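Local coordinates for protein dimethyl-sulfide monooxygenase (Hyphomicrobium sulfonivorans, PDB 6AK1) that oxidises dimethyl sulfide to methanethiol and formaldehyde with NADH and oxygen, as the FMN-dependent large subunit of a two-component monooxygenase with a TIM-barrel fold, at residues 5-10 and 49-54; 10-15 and 80-85; 113-118 and 166-171; 224-229 and 238-243. All coordinates share one frame; numbering follows the deposited sequence.

Contact 1 (5-10 and 49-54)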
# COMPACT_ATOMS: atom_id res chain seq x y z
N ILE A 5 -11.41 11.76 -8.24
CA ILE A 5 -10.97 10.36 -8.17
C ILE A 5 -9.47 10.31 -7.89
O ILE A 5 -8.68 10.99 -8.56
CB ILE A 5 -11.33 9.61 -9.46
CG1 ILE A 5 -12.86 9.67 -9.68
CG2 ILE A 5 -10.86 8.19 -9.39
CD1 ILE A 5 -13.32 9.08 -11.02
N VAL A 6 -9.08 9.53 -6.89
CA VAL A 6 -7.67 9.37 -6.53
C VAL A 6 -7.05 8.30 -7.41
O VAL A 6 -7.57 7.17 -7.49
CB VAL A 6 -7.53 9.03 -5.04
CG1 VAL A 6 -6.09 8.62 -4.71
CG2 VAL A 6 -7.95 10.22 -4.17
N LEU A 7 -5.95 8.63 -8.08
CA LEU A 7 -5.29 7.71 -9.00
C LEU A 7 -3.93 7.30 -8.43
O LEU A 7 -3.06 8.15 -8.24
CB LEU A 7 -5.12 8.36 -10.37
CG LEU A 7 -6.43 8.83 -10.98
CD1 LEU A 7 -6.19 9.66 -12.24
CD2 LEU A 7 -7.37 7.65 -11.25
N ASN A 8 -3.77 6.01 -8.15
CA ASN A 8 -2.52 5.45 -7.66
C ASN A 8 -2.03 4.38 -8.62
O ASN A 8 -2.84 3.60 -9.17
CB ASN A 8 -2.68 4.79 -6.27
CG ASN A 8 -3.00 5.78 -5.17
OD1 ASN A 8 -2.80 6.99 -5.29
ND2 ASN A 8 -3.47 5.25 -4.05
N ALA A 9 -0.71 4.30 -8.80
CA ALA A 9 -0.11 3.16 -9.48
C ALA A 9 0.29 2.12 -8.44
O ALA A 9 0.97 2.44 -7.46
CB ALA A 9 1.10 3.57 -10.32
N PHE A 10 -0.14 0.89 -8.65
CA PHE A 10 0.19 -0.24 -7.81
C PHE A 10 1.35 -0.98 -8.48
O PHE A 10 1.26 -1.36 -9.66
CB PHE A 10 -1.05 -1.13 -7.65
CG PHE A 10 -0.96 -2.17 -6.57
CD1 PHE A 10 -0.45 -1.87 -5.32
CD2 PHE A 10 -1.46 -3.45 -6.81
CE1 PHE A 10 -0.39 -2.85 -4.33
CE2 PHE A 10 -1.42 -4.43 -5.81
CZ PHE A 10 -0.88 -4.13 -4.58
N GLY A 49 0.86 12.43 -15.61
CA GLY A 49 -0.57 12.23 -15.45
C GLY A 49 -1.15 12.68 -14.13
O GLY A 49 -2.32 12.39 -13.87
N CYS A 50 -0.36 13.35 -13.28
CA CYS A 50 -0.81 13.88 -11.98
C CYS A 50 -1.41 12.78 -11.09
O CYS A 50 -2.36 13.02 -10.32
CB CYS A 50 -1.81 15.03 -12.17
SG CYS A 50 -1.12 16.56 -12.87
N PHE A 51 -0.86 11.58 -11.17
CA PHE A 51 -1.24 10.52 -10.24
C PHE A 51 -0.91 10.93 -8.81
O PHE A 51 0.07 11.63 -8.55
CB PHE A 51 -0.51 9.21 -10.58
CG PHE A 51 -1.25 8.32 -11.56
CD1 PHE A 51 -1.84 8.85 -12.71
CD2 PHE A 51 -1.34 6.95 -11.34
CE1 PHE A 51 -2.50 8.03 -13.61
CE2 PHE A 51 -1.99 6.12 -12.24
CZ PHE A 51 -2.57 6.65 -13.38
N ASP A 52 -1.72 10.46 -7.87
CA ASP A 52 -1.49 10.82 -6.47
C ASP A 52 -0.27 10.10 -5.89
O ASP A 52 0.50 10.71 -5.14
CB ASP A 52 -2.73 10.52 -5.64
CG ASP A 52 -3.87 11.47 -5.98
OD1 ASP A 52 -4.66 11.15 -6.90
OD2 ASP A 52 -3.97 12.55 -5.34
N CYS A 53 -0.06 8.83 -6.24
CA CYS A 53 0.84 8.03 -5.43
C CYS A 53 1.31 6.79 -6.19
O CYS A 53 0.54 6.20 -6.96
CB CYS A 53 0.15 7.64 -4.10
SG CYS A 53 1.21 6.83 -2.89
N LEU A 54 2.57 6.40 -5.96
CA LEU A 54 3.09 5.09 -6.35
C LEU A 54 3.04 4.18 -5.12
O LEU A 54 3.78 4.39 -4.15
CB LEU A 54 4.51 5.20 -6.90
CG LEU A 54 5.23 3.90 -7.27
CD1 LEU A 54 4.62 3.18 -8.48
CD2 LEU A 54 6.72 4.17 -7.52
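Leu7 and Asp52 grip each other twice, where strand 6-12 begins to pair with strand 53-57 in the barrel wall. The backbone N of Asp52 donates to Leu7 O (2.7 Å), and the N of Leu7 returns a bond to Asp52 OD1 (3.1 Å, 158° at the hydrogen), meeting that oxygen on its anti side, somewhat out of the carboxylate plane. Farther along, Ala9 N reaches Cys53 O at 2.9 Å, and Asn8 CA lays a C-H against the same carbonyl. The apolar part belongs to Phe51. Leu7 CB sits almost on the ring normal, 3.9 Å from the centroid, a CH-pi contact over one face, while Ala9 N lies at the ring edge. Ala9 CB also packs on Leu54 CD1 (4.0 Å). On the other side of the sheet, Asn8 OD1 rests 3.2 Å from Cys53 CB, and Asn8 ND2 is held by Asn395 of strand 393-397. A Schellman motif with Cys50 as C-prime residue ends helix 36-48 just before strand 53-57. With OD2 of Asp52 salt-bridged to Arg4, the buried carboxylate appears to take the place of a backbone carbonyl, its negative charge probably offset by that arginine.

Contact 2 (10-15 and 80-85); sequences FDMTCV and VPVNDP
Thr13 meets Asn83 and Pro85 through two branches set by one torsion: CG2 lies anti to the backbone N and reaches Asn83 CB (3.5 Å), while OG1, anti to the carbonyl carbon, turns to Pro85 and stands 3.5 Å from its CA. Met12 has CG anti to its own N (chi1 180°) and runs extended from there, which carries CE to Val82 CG2 at 3.8 Å. Thr13 is also the centre of an inverse gamma turn, and its carbonyl takes the one direct hydrogen bond between the segments, from Asn83 N (2.9 Å, 166° at the hydrogen), with the donor in the carbonyl plane. Val82 CA adds a C-H contact to the same oxygen. Cys14 presses CB, not its sulfur, against Pro81 O at 3.2 Å. That oxygen also receives a bond from a water, which in turn accepts from Val15 N (2.8 Å), so the water bridges the two segments where they part. The contact fastens the loop between helices 71-75 and 89-94 to the backbone that continues from strand 6-12: Thr13 and Pro85 both touch Ile56 of strand 53-57, Thr13 also packs on Trp39 of helix 36-48, and Val82 lies beside Asp58, a probable FMN ligand.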
# COMPACT_ATOMS: atom_id res chain seq x y z
N PHE A 10 -0.14 0.89 -8.65
CA PHE A 10 0.19 -0.24 -7.81
C PHE A 10 1.35 -0.98 -8.48
O PHE A 10 1.26 -1.36 -9.66
CB PHE A 10 -1.05 -1.13 -7.65
CG PHE A 10 -0.96 -2.17 -6.57
CD1 PHE A 10 -0.45 -1.87 -5.32
CD2 PHE A 10 -1.46 -3.45 -6.81
CE1 PHE A 10 -0.39 -2.85 -4.33
CE2 PHE A 10 -1.42 -4.43 -5.81
CZ PHE A 10 -0.88 -4.13 -4.58
N ASP A 11 2.44 -1.16 -7.73
CA ASP A 11 3.63 -1.83 -8.24
C ASP A 11 4.27 -2.60 -7.09
O ASP A 11 3.78 -2.59 -5.96
CB ASP A 11 4.60 -0.81 -8.88
CG ASP A 11 5.45 -1.41 -10.02
OD1 ASP A 11 5.88 -2.58 -9.95
OD2 ASP A 11 5.72 -0.70 -10.99
N MET A 12 5.38 -3.28 -7.38
CA MET A 12 6.09 -4.06 -6.38
C MET A 12 7.50 -4.23 -6.92
O MET A 12 7.70 -4.20 -8.12
CB MET A 12 5.40 -5.41 -6.12
CG MET A 12 6.07 -6.31 -5.10
SD MET A 12 5.00 -7.73 -4.62
CE MET A 12 6.23 -8.83 -3.96
N THR A 13 8.49 -4.37 -6.03
CA THR A 13 9.87 -4.42 -6.50
C THR A 13 10.22 -5.84 -6.96
O THR A 13 11.15 -6.49 -6.47
CB THR A 13 10.84 -3.93 -5.42
OG1 THR A 13 10.26 -2.84 -4.69
CG2 THR A 13 12.14 -3.47 -6.07
N CYS A 14 9.44 -6.32 -7.94
CA CYS A 14 9.55 -7.67 -8.46
C CYS A 14 9.02 -7.68 -9.89
O CYS A 14 8.59 -6.65 -10.41
CB CYS A 14 8.77 -8.66 -7.59
SG CYS A 14 6.99 -8.45 -7.71
N VAL A 15 9.01 -8.86 -10.52
CA VAL A 15 8.65 -8.97 -11.93
C VAL A 15 7.14 -9.20 -12.09
O VAL A 15 6.42 -8.34 -12.62
CB VAL A 15 9.46 -10.07 -12.63
CG1 VAL A 15 9.04 -10.20 -14.09
CG2 VAL A 15 10.97 -9.80 -12.51
N VAL A 80 9.02 -13.33 -6.78
CA VAL A 80 10.40 -13.68 -6.48
C VAL A 80 11.16 -13.66 -7.81
O VAL A 80 10.69 -14.20 -8.80
CB VAL A 80 10.51 -15.06 -5.76
CG1 VAL A 80 9.95 -16.20 -6.63
CG2 VAL A 80 11.97 -15.35 -5.35
N PRO A 81 12.32 -12.98 -7.86
CA PRO A 81 12.98 -12.20 -6.80
C PRO A 81 12.20 -10.95 -6.40
O PRO A 81 11.43 -10.43 -7.19
CB PRO A 81 14.33 -11.82 -7.43
CG PRO A 81 14.07 -11.85 -8.92
CD PRO A 81 13.11 -12.99 -9.11
N VAL A 82 12.39 -10.49 -5.16
CA VAL A 82 11.77 -9.26 -4.70
C VAL A 82 12.81 -8.45 -3.93
O VAL A 82 13.46 -8.98 -3.02
CB VAL A 82 10.51 -9.53 -3.85
CG1 VAL A 82 10.83 -10.50 -2.75
CG2 VAL A 82 9.93 -8.22 -3.28
N ASN A 83 13.00 -7.20 -4.32
CA ASN A 83 13.95 -6.32 -3.65
C ASN A 83 13.24 -5.44 -2.61
O ASN A 83 12.01 -5.32 -2.58
CB ASN A 83 14.70 -5.46 -4.66
CG ASN A 83 15.82 -6.22 -5.34
OD1 ASN A 83 16.04 -7.40 -5.06
ND2 ASN A 83 16.54 -5.55 -6.24
N ASP A 84 14.05 -4.85 -1.75
CA ASP A 84 13.58 -3.95 -0.70
C ASP A 84 12.94 -2.71 -1.31
O ASP A 84 13.59 -2.01 -2.10
CB ASP A 84 14.79 -3.60 0.18
CG ASP A 84 14.56 -2.43 1.12
OD1 ASP A 84 13.41 -2.14 1.53
OD2 ASP A 84 15.58 -1.79 1.46
N PRO A 85 11.67 -2.42 -1.00
CA PRO A 85 10.98 -1.29 -1.66
C PRO A 85 11.44 0.08 -1.19
O PRO A 85 11.02 1.07 -1.80
CB PRO A 85 9.51 -1.52 -1.28
CG PRO A 85 9.59 -2.15 0.06
CD PRO A 85 10.79 -3.11 -0.04
O HOH W 1 10.11 -11.22 -9.51

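Contact 3 (113-118 and 166-171); sequences YLLARR and EVMYKL
Tyr113, Leu115 and Ala116 pack against Met168 and Leu171 in an apolar contact between two helices, 112-126 and 157-174, that flank the parallel barrel sheet. No hydrogen bond joins the two segments. Their axes approach to 9.7 Å and cross at -48°, and the closest backbone pair is Ala116 with Met168, where the small alanine lets the methionine end come right up to the opposite helix. Met168 is bent at both chi2 and chi3 (-67° and -82°), which folds its tip over toward the other helix and sets CE 3.6 Å from Ala116 N. The same methyl rests on Leu115 CG at 3.9 Å, so it lies against both the backbone and the neighbouring side chain. Leu171 approaches with its two methyls: CD1 sits on Ala116 CB (3.9 Å) and near Tyr113 CD1 (4.0 Å), while CD2 lies by the ring carbons CD1 and CE1 of the tyrosine. The leucine and tyrosine side chains cross at about a right angle. An alanine in place of Leu171 would probably open a gap beside Ala116 and leave one flank of the Tyr113 ring without its packing partner. The phenol oxygen of Tyr113 is tied separately, by a hydrogen bond to Phe211 O. On the side facing the sheet, Leu115 and Met168 both touch Trp132 of strand 130-135, so the contact joins the two helices to each other and to the sheet, while Trp172 NE1, one residue past Leu171, donates to Ala116 O and adds a polar tie between the helices.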
# COMPACT_ATOMS: atom_id res chain seq x y z
N TYR A 113 11.34 0.99 16.95
CA TYR A 113 12.30 2.11 17.02
C TYR A 113 13.08 2.26 15.71
O TYR A 113 13.31 3.38 15.25
CB TYR A 113 13.26 1.89 18.19
CG TYR A 113 14.09 3.10 18.55
CD1 TYR A 113 13.55 4.13 19.32
CD2 TYR A 113 15.41 3.22 18.15
CE1 TYR A 113 14.29 5.24 19.66
CE2 TYR A 113 16.16 4.33 18.49
CZ TYR A 113 15.60 5.33 19.24
OH TYR A 113 16.33 6.43 19.60
N LEU A 114 13.49 1.14 15.11
CA LEU A 114 14.28 1.20 13.88
C LEU A 114 13.42 1.50 12.66
O LEU A 114 13.84 2.25 11.78
CB LEU A 114 15.03 -0.11 13.67
CG LEU A 114 16.17 -0.42 14.64
CD1 LEU A 114 16.77 -1.78 14.28
CD2 LEU A 114 17.23 0.70 14.63
N LEU A 115 12.23 0.90 12.56
CA LEU A 115 11.36 1.24 11.44
C LEU A 115 10.99 2.72 11.49
O LEU A 115 10.95 3.39 10.45
CB LEU A 115 10.10 0.36 11.41
CG LEU A 115 9.16 0.65 10.22
CD1 LEU A 115 9.89 0.61 8.87
CD2 LEU A 115 7.95 -0.30 10.21
N ALA A 116 10.75 3.24 12.69
CA ALA A 116 10.44 4.66 12.86
C ALA A 116 11.51 5.55 12.24
O ALA A 116 11.19 6.55 11.59
CB ALA A 116 10.29 4.98 14.35
N ARG A 117 12.79 5.19 12.41
CA ARG A 117 13.86 6.00 11.84
C ARG A 117 13.91 5.86 10.33
O ARG A 117 14.12 6.84 9.61
CB ARG A 117 15.22 5.62 12.45
CG ARG A 117 16.36 6.52 11.97
CD ARG A 117 17.73 6.13 12.57
NE ARG A 117 18.27 4.93 11.94
CZ ARG A 117 19.56 4.74 11.67
NH1 ARG A 117 20.44 5.69 11.98
NH2 ARG A 117 19.97 3.62 11.09
N ARG A 118 13.70 4.64 9.81
CA ARG A 118 13.76 4.46 8.37
C ARG A 118 12.65 5.23 7.67
O ARG A 118 12.87 5.80 6.60
CB ARG A 118 13.70 2.97 8.02
CG ARG A 118 14.84 2.15 8.61
CD ARG A 118 14.65 0.65 8.34
NE ARG A 118 14.72 0.37 6.93
CZ ARG A 118 13.86 -0.38 6.24
NH1 ARG A 118 12.84 -0.99 6.84
NH2 ARG A 118 14.06 -0.54 4.95
N GLU A 166 1.25 2.52 18.76
CA GLU A 166 1.41 3.44 19.88
C GLU A 166 2.87 3.91 20.01
O GLU A 166 3.14 5.11 20.09
CB GLU A 166 0.92 2.77 21.17
CG GLU A 166 1.25 3.51 22.47
CD GLU A 166 0.76 2.77 23.72
OE1 GLU A 166 0.21 1.65 23.60
OE2 GLU A 166 0.93 3.31 24.84
N VAL A 167 3.81 2.96 20.00
CA VAL A 167 5.23 3.31 20.06
C VAL A 167 5.62 4.23 18.91
O VAL A 167 6.25 5.27 19.12
CB VAL A 167 6.10 2.03 20.05
CG1 VAL A 167 7.57 2.38 19.85
CG2 VAL A 167 5.89 1.21 21.34
N MET A 168 5.24 3.85 17.67
CA MET A 168 5.56 4.67 16.49
C MET A 168 5.00 6.07 16.63
O MET A 168 5.71 7.06 16.38
CB MET A 168 5.00 4.02 15.21
CG MET A 168 5.33 2.57 14.99
SD MET A 168 7.08 2.33 14.69
CE MET A 168 7.22 2.73 12.95
N TYR A 169 3.72 6.19 17.00
CA TYR A 169 3.09 7.50 17.15
C TYR A 169 3.76 8.34 18.26
O TYR A 169 3.89 9.56 18.14
CB TYR A 169 1.60 7.34 17.45
CG TYR A 169 0.77 6.68 16.34
CD1 TYR A 169 1.15 6.73 15.00
CD2 TYR A 169 -0.41 6.02 16.65
CE1 TYR A 169 0.38 6.13 14.00
CE2 TYR A 169 -1.19 5.42 15.66
CZ TYR A 169 -0.79 5.48 14.34
OH TYR A 169 -1.58 4.87 13.38
N LYS A 170 4.18 7.70 19.35
CA LYS A 170 4.87 8.43 20.41
C LYS A 170 6.20 8.98 19.92
O LYS A 170 6.54 10.14 20.19
CB LYS A 170 5.09 7.53 21.64
CG LYS A 170 3.83 7.21 22.41
CD LYS A 170 4.11 6.29 23.62
CE LYS A 170 2.82 5.93 24.37
NZ LYS A 170 3.09 4.96 25.47
N LEU A 171 6.95 8.17 19.18
CA LEU A 171 8.24 8.62 18.67
C LEU A 171 8.06 9.78 17.69
O LEU A 171 8.75 10.81 17.80
CB LEU A 171 8.98 7.46 18.01
CG LEU A 171 9.40 6.35 18.98
CD1 LEU A 171 9.81 5.09 18.24
CD2 LEU A 171 10.54 6.85 19.90

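Contact 4 (224-229 and 238-243); sequences IFQAGA and ASNAEG
Phe225 pairs with Gly243 in a parallel bridge, in which Gly243 N donates to Ile224 O (3.0 Å) and Gln226 N to Gly243 O (3.1 Å). This is the closing step of a beta-alpha-beta unit of the TIM barrel: strand 223-227, helix 232-240, then strand 243-246 laid beside the first. Ile224 O accepts a second bond, from Glu242 N at 2.8 Å, and both donors are tilted modestly from the carbonyl plane. At the start of the strand the Glu242 side chain, extended beyond CG, reaches across to Ile224 so that OE2 accepts from Ile224 N (3.0 Å, 156° at the hydrogen), met on its anti side, somewhat out of the carboxylate plane. Its other oxygen, OE1, forms a salt bridge to Arg432, which probably helps balance the buried charge. An alanine in place of Glu242 would probably leave Ile224 N without its acceptor and Arg432 without its charged mate. At the end of helix 232-240, Ile224 CB and CG2 rest on Asn240 O. The amide of Asn240 is held elsewhere, OD1 by Tyr169 OH and ND2 by Phe236 O. Ala241 CB packs alongside Gln226 CB at 4.1 Å as the chain leaves the helix. Phe225 lies on the face toward which a side chain at Gly243 would have pointed; a CB built there would clash with the ring. Instead, Phe225 CD1 comes to 3.8 Å from Gly243 CA.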
# COMPACT_ATOMS: atom_id res chain seq x y z
N ILE A 224 -0.77 6.86 6.77
CA ILE A 224 -0.94 5.46 7.12
C ILE A 224 -1.82 4.79 6.08
O ILE A 224 -2.99 5.15 5.92
CB ILE A 224 -1.53 5.31 8.53
CG1 ILE A 224 -0.72 6.13 9.54
CG2 ILE A 224 -1.54 3.84 8.91
CD1 ILE A 224 0.74 5.67 9.71
N PHE A 225 -1.26 3.82 5.36
CA PHE A 225 -2.02 2.95 4.47
C PHE A 225 -2.18 1.59 5.13
O PHE A 225 -1.27 1.11 5.81
CB PHE A 225 -1.33 2.77 3.11
CG PHE A 225 -1.35 4.00 2.23
CD1 PHE A 225 -2.12 5.11 2.55
CD2 PHE A 225 -0.60 4.03 1.06
CE1 PHE A 225 -2.12 6.22 1.72
CE2 PHE A 225 -0.60 5.15 0.22
CZ PHE A 225 -1.37 6.24 0.55
N GLN A 226 -3.34 0.97 4.92
CA GLN A 226 -3.60 -0.36 5.46
C GLN A 226 -4.54 -1.11 4.53
O GLN A 226 -5.38 -0.52 3.86
CB GLN A 226 -4.24 -0.32 6.84
CG GLN A 226 -3.34 0.17 7.91
CD GLN A 226 -4.04 0.26 9.23
OE1 GLN A 226 -4.62 1.29 9.56
NE2 GLN A 226 -3.99 -0.81 10.00
N ALA A 227 -4.40 -2.43 4.53
CA ALA A 227 -5.31 -3.28 3.79
C ALA A 227 -6.61 -3.43 4.57
O ALA A 227 -6.60 -3.52 5.81
CB ALA A 227 -4.68 -4.64 3.54
N GLY A 228 -7.72 -3.43 3.84
CA GLY A 228 -8.99 -3.76 4.46
C GLY A 228 -8.95 -5.14 5.10
O GLY A 228 -8.23 -6.04 4.66
N ALA A 229 -9.71 -5.29 6.17
CA ALA A 229 -9.69 -6.53 6.93
C ALA A 229 -11.05 -6.74 7.56
O ALA A 229 -11.87 -5.81 7.66
CB ALA A 229 -8.58 -6.53 7.99
N ALA A 238 -9.66 0.46 10.74
CA ALA A 238 -10.49 1.65 10.82
C ALA A 238 -9.95 2.68 11.81
O ALA A 238 -10.17 3.89 11.64
CB ALA A 238 -11.93 1.26 11.19
N SER A 239 -9.28 2.23 12.87
CA SER A 239 -8.71 3.19 13.81
C SER A 239 -7.54 3.96 13.19
O SER A 239 -7.41 5.17 13.41
CB SER A 239 -8.26 2.48 15.09
OG SER A 239 -9.32 1.71 15.62
N ASN A 240 -6.68 3.30 12.42
CA ASN A 240 -5.41 3.91 12.04
C ASN A 240 -5.33 4.40 10.60
O ASN A 240 -4.63 5.37 10.33
CB ASN A 240 -4.26 2.93 12.27
CG ASN A 240 -4.06 2.61 13.73
OD1 ASN A 240 -3.51 3.41 14.48
ND2 ASN A 240 -4.53 1.44 14.14
N ALA A 241 -6.04 3.76 9.67
CA ALA A 241 -5.82 4.00 8.25
C ALA A 241 -6.25 5.40 7.85
O ALA A 241 -7.33 5.86 8.21
CB ALA A 241 -6.58 2.97 7.40
N GLU A 242 -5.38 6.10 7.12
CA GLU A 242 -5.81 7.26 6.36
C GLU A 242 -6.12 6.92 4.91
O GLU A 242 -6.97 7.58 4.30
CB GLU A 242 -4.75 8.36 6.43
CG GLU A 242 -4.39 8.74 7.87
CD GLU A 242 -3.24 9.73 7.96
OE1 GLU A 242 -3.49 10.96 8.00
OE2 GLU A 242 -2.07 9.27 7.99
N GLY A 243 -5.47 5.91 4.35
CA GLY A 243 -5.86 5.31 3.09
C GLY A 243 -6.07 3.83 3.33
O GLY A 243 -5.24 3.19 3.99

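In the fold
Contacts 1, 2 and 4 reach the same parallel barrel sheet, while contact 3 joins helices outside it. Contacts 1 and 2 share Phe10 and strand 6-12, and touch where Leu54 CD1 meets Asp11 CB at 4.0 Å. Contact 1 also meets contact 4, Cys53 SG lying 4.0 Å from Phe225 CE2. Contact 3 reaches contact 4 through a probable hydrogen bond, Tyr169 OH to Asn240 OD1 at 2.7 Å, and contact 2 through a long, weak ion pair, Arg118 NH2 to Asp84 OD1 at 3.8 Å. Contact 2 comes nearest to the probable FMN site, the side chains of Val82 and Asp58 being about 3 Å apart; that of Phe225 is about 7 Å from Thr104's, another probable FMN-binding residue.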